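PDB 4L8N: PDZ domain protein from Parabacteroides distasonis, which is of unknown function but binds magnesium and carries PDZ and DUF4136 domains. Local coordinates for residues S151-E155 and N156-L160; E161-I164 and N165-E169. All blocks are in the same frame, centred on the assembly; numbering follows the deposited sequence.

Interaction 1: S151-E155 and N156-L160; sequences STIDE and NNRKL
The carboxylate of Asp154 reaches forward along the chain and is shared by the amides of Asn156 and Asn157, two and three residues on. Its OD1 takes the amide of Asn156 on the syn lone pair, ND2 to OD1 being 2.9 Å, while OD2 receives ND2 of Asn157, also at 2.9 Å, in a straighter bond (163°) that lies in the amide plane of Asn157. With CG of Asp154 turned away from its own backbone N (chi1 160°), the acid is carried over the turn, its plane turned well away from both amide planes. The main chain closes the turn as well: Asn157 N bonds to Asp154 O at 2.9 Å. This is the turn that leads from strand 147-150 into helix 158-175, with Asn157 at the N-cap position but its side chain making no capping bond. Were Asp154 an alanine, the amides of Asn156 and Asn157 would probably lose the acceptor group that they share and be freer to turn. Glu155 and Arg158 run side by side and form a salt bridge, their flat ends 26° from coplanar. Arg158 offers NE and NH2 side-on to a single oxygen, Glu155 OE2, at 3.0 Å from NE and 2.8 Å from NH2; a weak bond joins NE to OE1. The Arg158 chain bends at chi3, bringing its guanidinium beside the Glu155 carboxylate, and CG2 of Ile153 lies over one guanidinium face, 3.8 Å from Arg158 NH2.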
loop_
_atom_site.group_PDB
_atom_site.type_symbol
_atom_site.label_atom_id
_atom_site.label_comp_id
_atom_site.label_asym_id
_atom_site.label_seq_id
_atom_site.Cartn_x
_atom_site.Cartn_y
_atom_site.Cartn_z
ATOM N N SER A 151 -25.841 1.427 3.234
ATOM C CA SER A 151 -26.195 0.020 3.143
ATOM C C SER A 151 -26.510 -0.500 4.569
ATOM O O SER A 151 -26.108 0.130 5.562
ATOM C CB SER A 151 -25.108 -0.788 2.431
ATOM O OG SER A 151 -23.883 -0.926 3.130
ATOM N N THR A 152 -27.326 -1.579 4.654
ATOM C CA THR A 152 -27.792 -2.253 5.883
ATOM C C THR A 152 -26.685 -2.349 6.952
ATOM O O THR A 152 -25.557 -2.784 6.673
ATOM C CB THR A 152 -28.326 -3.660 5.539
ATOM O OG1 THR A 152 -29.056 -3.613 4.304
ATOM C CG2 THR A 152 -29.179 -4.259 6.656
ATOM N N ILE A 153 -27.030 -1.944 8.172
ATOM C CA ILE A 153 -26.088 -1.931 9.281
ATOM C C ILE A 153 -25.911 -3.357 9.864
ATOM O O ILE A 153 -26.901 -4.066 10.080
ATOM C CB ILE A 153 -26.544 -0.861 10.334
ATOM C CG1 ILE A 153 -26.012 0.538 9.919
ATOM C CG2 ILE A 153 -26.116 -1.210 11.785
ATOM C CD1 ILE A 153 -26.693 1.756 10.559
ATOM N N ASP A 154 -24.633 -3.771 10.084
ATOM C CA ASP A 154 -24.299 -5.037 10.748
ATOM C C ASP A 154 -24.556 -4.805 12.230
ATOM O O ASP A 154 -23.844 -4.015 12.861
ATOM C CB ASP A 154 -22.842 -5.496 10.467
ATOM C CG ASP A 154 -22.275 -6.513 11.459
ATOM O OD1 ASP A 154 -22.982 -7.497 11.775
ATOM O OD2 ASP A 154 -21.129 -6.323 11.917
ATOM N N GLU A 155 -25.604 -5.456 12.764
ATOM C CA GLU A 155 -26.090 -5.312 14.139
ATOM C C GLU A 155 -25.019 -5.556 15.216
ATOM O O GLU A 155 -25.061 -4.899 16.266
ATOM C CB GLU A 155 -27.303 -6.220 14.365
ATOM C CG GLU A 155 -28.588 -5.630 13.801
ATOM C CD GLU A 155 -28.961 -4.256 14.329
ATOM O OE1 GLU A 155 -28.844 -4.026 15.557
ATOM O OE2 GLU A 155 -29.372 -3.404 13.508
ATOM N N ASN A 156 -24.041 -6.448 14.926
ATOM C CA ASN A 156 -22.903 -6.776 15.795
ATOM C C ASN A 156 -22.009 -5.553 16.037
ATOM O O ASN A 156 -21.353 -5.471 17.081
ATOM C CB ASN A 156 -22.078 -7.908 15.181
ATOM C CG ASN A 156 -22.852 -9.196 14.997
ATOM O OD1 ASN A 156 -23.206 -9.889 15.963
ATOM N ND2 ASN A 156 -23.131 -9.551 13.749
ATOM N N ASN A 157 -22.017 -4.591 15.085
ATOM C CA ASN A 157 -21.238 -3.352 15.130
ATOM C C ASN A 157 -22.100 -2.094 14.913
ATOM O O ASN A 157 -21.615 -1.135 14.302
ATOM C CB ASN A 157 -20.149 -3.403 14.064
ATOM C CG ASN A 157 -19.036 -4.360 14.362
ATOM O OD1 ASN A 157 -18.193 -4.123 15.237
ATOM N ND2 ASN A 157 -18.994 -5.445 13.616
ATOM N N ARG A 158 -23.351 -2.079 15.432
ATOM C CA ARG A 158 -24.297 -0.964 15.264
ATOM C C ARG A 158 -23.730 0.374 15.756
ATOM O O ARG A 158 -23.783 1.358 15.012
ATOM C CB ARG A 158 -25.645 -1.253 15.954
ATOM C CG ARG A 158 -26.564 -0.030 16.042
ATOM C CD ARG A 158 -28.024 -0.384 16.227
ATOM N NE ARG A 158 -28.636 -0.882 14.995
ATOM C CZ ARG A 158 -29.113 -0.108 14.025
ATOM N NH1 ARG A 158 -29.044 1.216 14.127
ATOM N NH2 ARG A 158 -29.658 -0.650 12.943
ATOM N N LYS A 159 -23.196 0.407 16.992
ATOM C CA LYS A 159 -22.645 1.614 17.611
ATOM C C LYS A 159 -21.593 2.288 16.706
ATOM O O LYS A 159 -21.723 3.481 16.420
ATOM C CB LYS A 159 -22.049 1.300 19.002
ATOM C CG LYS A 159 -23.082 0.831 20.034
ATOM C CD LYS A 159 -22.460 0.608 21.415
ATOM C CE LYS A 159 -23.426 0.018 22.420
ATOM N NZ LYS A 159 -23.637 -1.443 22.219
ATOM N N LEU A 160 -20.592 1.514 16.235
ATOM C CA LEU A 160 -19.492 1.972 15.377
ATOM C C LEU A 160 -19.986 2.420 13.988
ATOM O O LEU A 160 -19.657 3.525 13.566
ATOM C CB LEU A 160 -18.428 0.858 15.242
ATOM C CG LEU A 160 -17.358 0.994 14.145
ATOM C CD1 LEU A 160 -16.408 2.172 14.402
ATOM C CD2 LEU A 160 -16.574 -0.272 14.015
#

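Interaction 2: E161-I164 and N165-E169; sequences ETVI and NECIE
Ile164 O is approached by two backbone amides: Ile168 N at 3.0 Å, nearly in line with the carbonyl, and Cys167 N in a weak, strongly bent bond. Cys167 N gives its better bond to Val163 O at 3.1 Å. The same i to i+4 pattern joins Asn165 N to Glu161 O and Glu166 N to Thr162 O, so one turn of helix hands over to the next. Side chains pair with the same four-residue spacing. CD1 of Ile168 comes alongside CG2 of Ile164 at 3.7 Å, both chains pointing the same way; the chi1 of Ile164 (-62°) sets CG2 opposite its own backbone N. Thr162 and Glu166 also lie side by side, with CG2 of the threonine 3.5 Å from OE2 of the glutamate, while the hydroxyl of Thr162 is bonded back to Arg158 O. Val163 CG1 and Cys167 SG make a looser pair at 4.5 Å. Asn165 and Ile168 are buried against Phe150 of strand 147-150 and Thr190 of strand 186-196, and helix 274-285 meets Val163, Ile164 and Cys167. Such a regular helix, packed on a sheet, is the connecting element of the beta-alpha-beta unit formed by strand 147-150, helix 158-175 and strand 178-179.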
loop_
_atom_site.group_PDB
_atom_site.type_symbol
_atom_site.label_atom_id
_atom_site.label_comp_id
_atom_site.label_asym_id
_atom_site.label_seq_id
_atom_site.Cartn_x
_atom_site.Cartn_y
_atom_site.Cartn_z
ATOM N N GLU A 161 -20.768 1.573 13.293
ATOM C CA GLU A 161 -21.295 1.845 11.949
ATOM C C GLU A 161 -22.168 3.105 11.883
ATOM O O GLU A 161 -22.182 3.776 10.853
ATOM C CB GLU A 161 -22.073 0.644 11.413
ATOM C CG GLU A 161 -21.156 -0.504 11.023
ATOM C CD GLU A 161 -21.738 -1.589 10.140
ATOM O OE1 GLU A 161 -22.709 -1.314 9.398
ATOM O OE2 GLU A 161 -21.169 -2.703 10.142
ATOM N N THR A 162 -22.856 3.443 12.985
ATOM C CA THR A 162 -23.691 4.634 13.077
ATOM C C THR A 162 -22.798 5.873 13.114
ATOM O O THR A 162 -23.139 6.866 12.469
ATOM C CB THR A 162 -24.634 4.533 14.274
ATOM O OG1 THR A 162 -25.493 3.424 14.036
ATOM C CG2 THR A 162 -25.481 5.786 14.474
ATOM N N VAL A 163 -21.651 5.804 13.825
ATOM C CA VAL A 163 -20.692 6.919 13.935
ATOM C C VAL A 163 -20.094 7.192 12.561
ATOM O O VAL A 163 -20.152 8.332 12.097
ATOM C CB VAL A 163 -19.600 6.669 15.012
ATOM C CG1 VAL A 163 -18.514 7.751 14.976
ATOM C CG2 VAL A 163 -20.224 6.580 16.401
ATOM N N ILE A 164 -19.564 6.141 11.907
ATOM C CA ILE A 164 -18.982 6.182 10.563
ATOM C C ILE A 164 -19.971 6.844 9.571
ATOM O O ILE A 164 -19.636 7.856 8.968
ATOM C CB ILE A 164 -18.559 4.751 10.084
ATOM C CG1 ILE A 164 -17.468 4.131 10.990
ATOM C CG2 ILE A 164 -18.096 4.782 8.620
ATOM C CD1 ILE A 164 -17.163 2.618 10.701
ATOM N N ASN A 165 -21.186 6.303 9.447
ATOM C CA ASN A 165 -22.211 6.797 8.525
ATOM C C ASN A 165 -22.635 8.256 8.814
ATOM O O ASN A 165 -22.920 8.997 7.878
ATOM C CB ASN A 165 -23.418 5.865 8.527
ATOM C CG ASN A 165 -23.158 4.487 7.954
ATOM O OD1 ASN A 165 -22.143 4.215 7.294
ATOM N ND2 ASN A 165 -24.123 3.603 8.114
ATOM N N GLU A 166 -22.640 8.671 10.080
ATOM C CA GLU A 166 -22.954 10.050 10.463
ATOM C C GLU A 166 -21.861 11.003 9.948
ATOM O O GLU A 166 -22.194 12.103 9.509
ATOM C CB GLU A 166 -23.102 10.177 11.982
ATOM C CG GLU A 166 -24.526 10.002 12.477
ATOM C CD GLU A 166 -24.710 10.006 13.986
ATOM O OE1 GLU A 166 -24.014 10.783 14.684
ATOM O OE2 GLU A 166 -25.576 9.240 14.470
ATOM N N CYS A 167 -20.570 10.566 9.975
ATOM C CA CYS A 167 -19.427 11.337 9.469
ATOM C C CYS A 167 -19.526 11.486 7.954
ATOM O O CYS A 167 -19.354 12.600 7.437
ATOM C CB CYS A 167 -18.099 10.690 9.864
ATOM S SG CYS A 167 -17.773 10.664 11.645
ATOM N N ILE A 168 -19.785 10.362 7.242
ATOM C CA ILE A 168 -19.917 10.355 5.787
ATOM C C ILE A 168 -21.128 11.187 5.385
ATOM O O ILE A 168 -21.020 11.985 4.444
ATOM C CB ILE A 168 -19.980 8.929 5.186
ATOM C CG1 ILE A 168 -18.790 8.081 5.660
ATOM C CG2 ILE A 168 -20.038 8.979 3.629
ATOM C CD1 ILE A 168 -19.061 6.643 5.604
ATOM N N GLU A 169 -22.248 11.067 6.133
ATOM C CA GLU A 169 -23.460 11.836 5.840
ATOM C C GLU A 169 -23.191 13.334 5.904
ATOM O O GLU A 169 -23.606 14.035 4.994
ATOM C CB GLU A 169 -24.619 11.462 6.774
ATOM C CG GLU A 169 -25.972 11.908 6.249
ATOM C CD GLU A 169 -27.149 11.640 7.164
ATOM O OE1 GLU A 169 -27.187 10.550 7.783
ATOM O OE2 GLU A 169 -28.052 12.506 7.233
#

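In the fold
Interactions 1 and 2 follow one another along the chain, their centres about 11 Å apart, and both belong to the DUF4136 domain. Interaction 1 is the exposed turn after strand 147-150 and the first residues of helix 158-175; interaction 2 continues along that helix, where it is partly buried between strand 186-196 and helix 274-285. They touch directly: Glu161 OE1 probably accepts a hydrogen bond from Asp154 N, and Ile153 packs against Thr162 and Asn165, so the loop is tied back onto the helix it introduces. Together they make up the loop and the first two-thirds of the helix in a beta-alpha-beta crossover between strands 147-150 and 178-179, at one end of the large mixed sheet, away from the magnesium-binding residues Glu239 and Asp270.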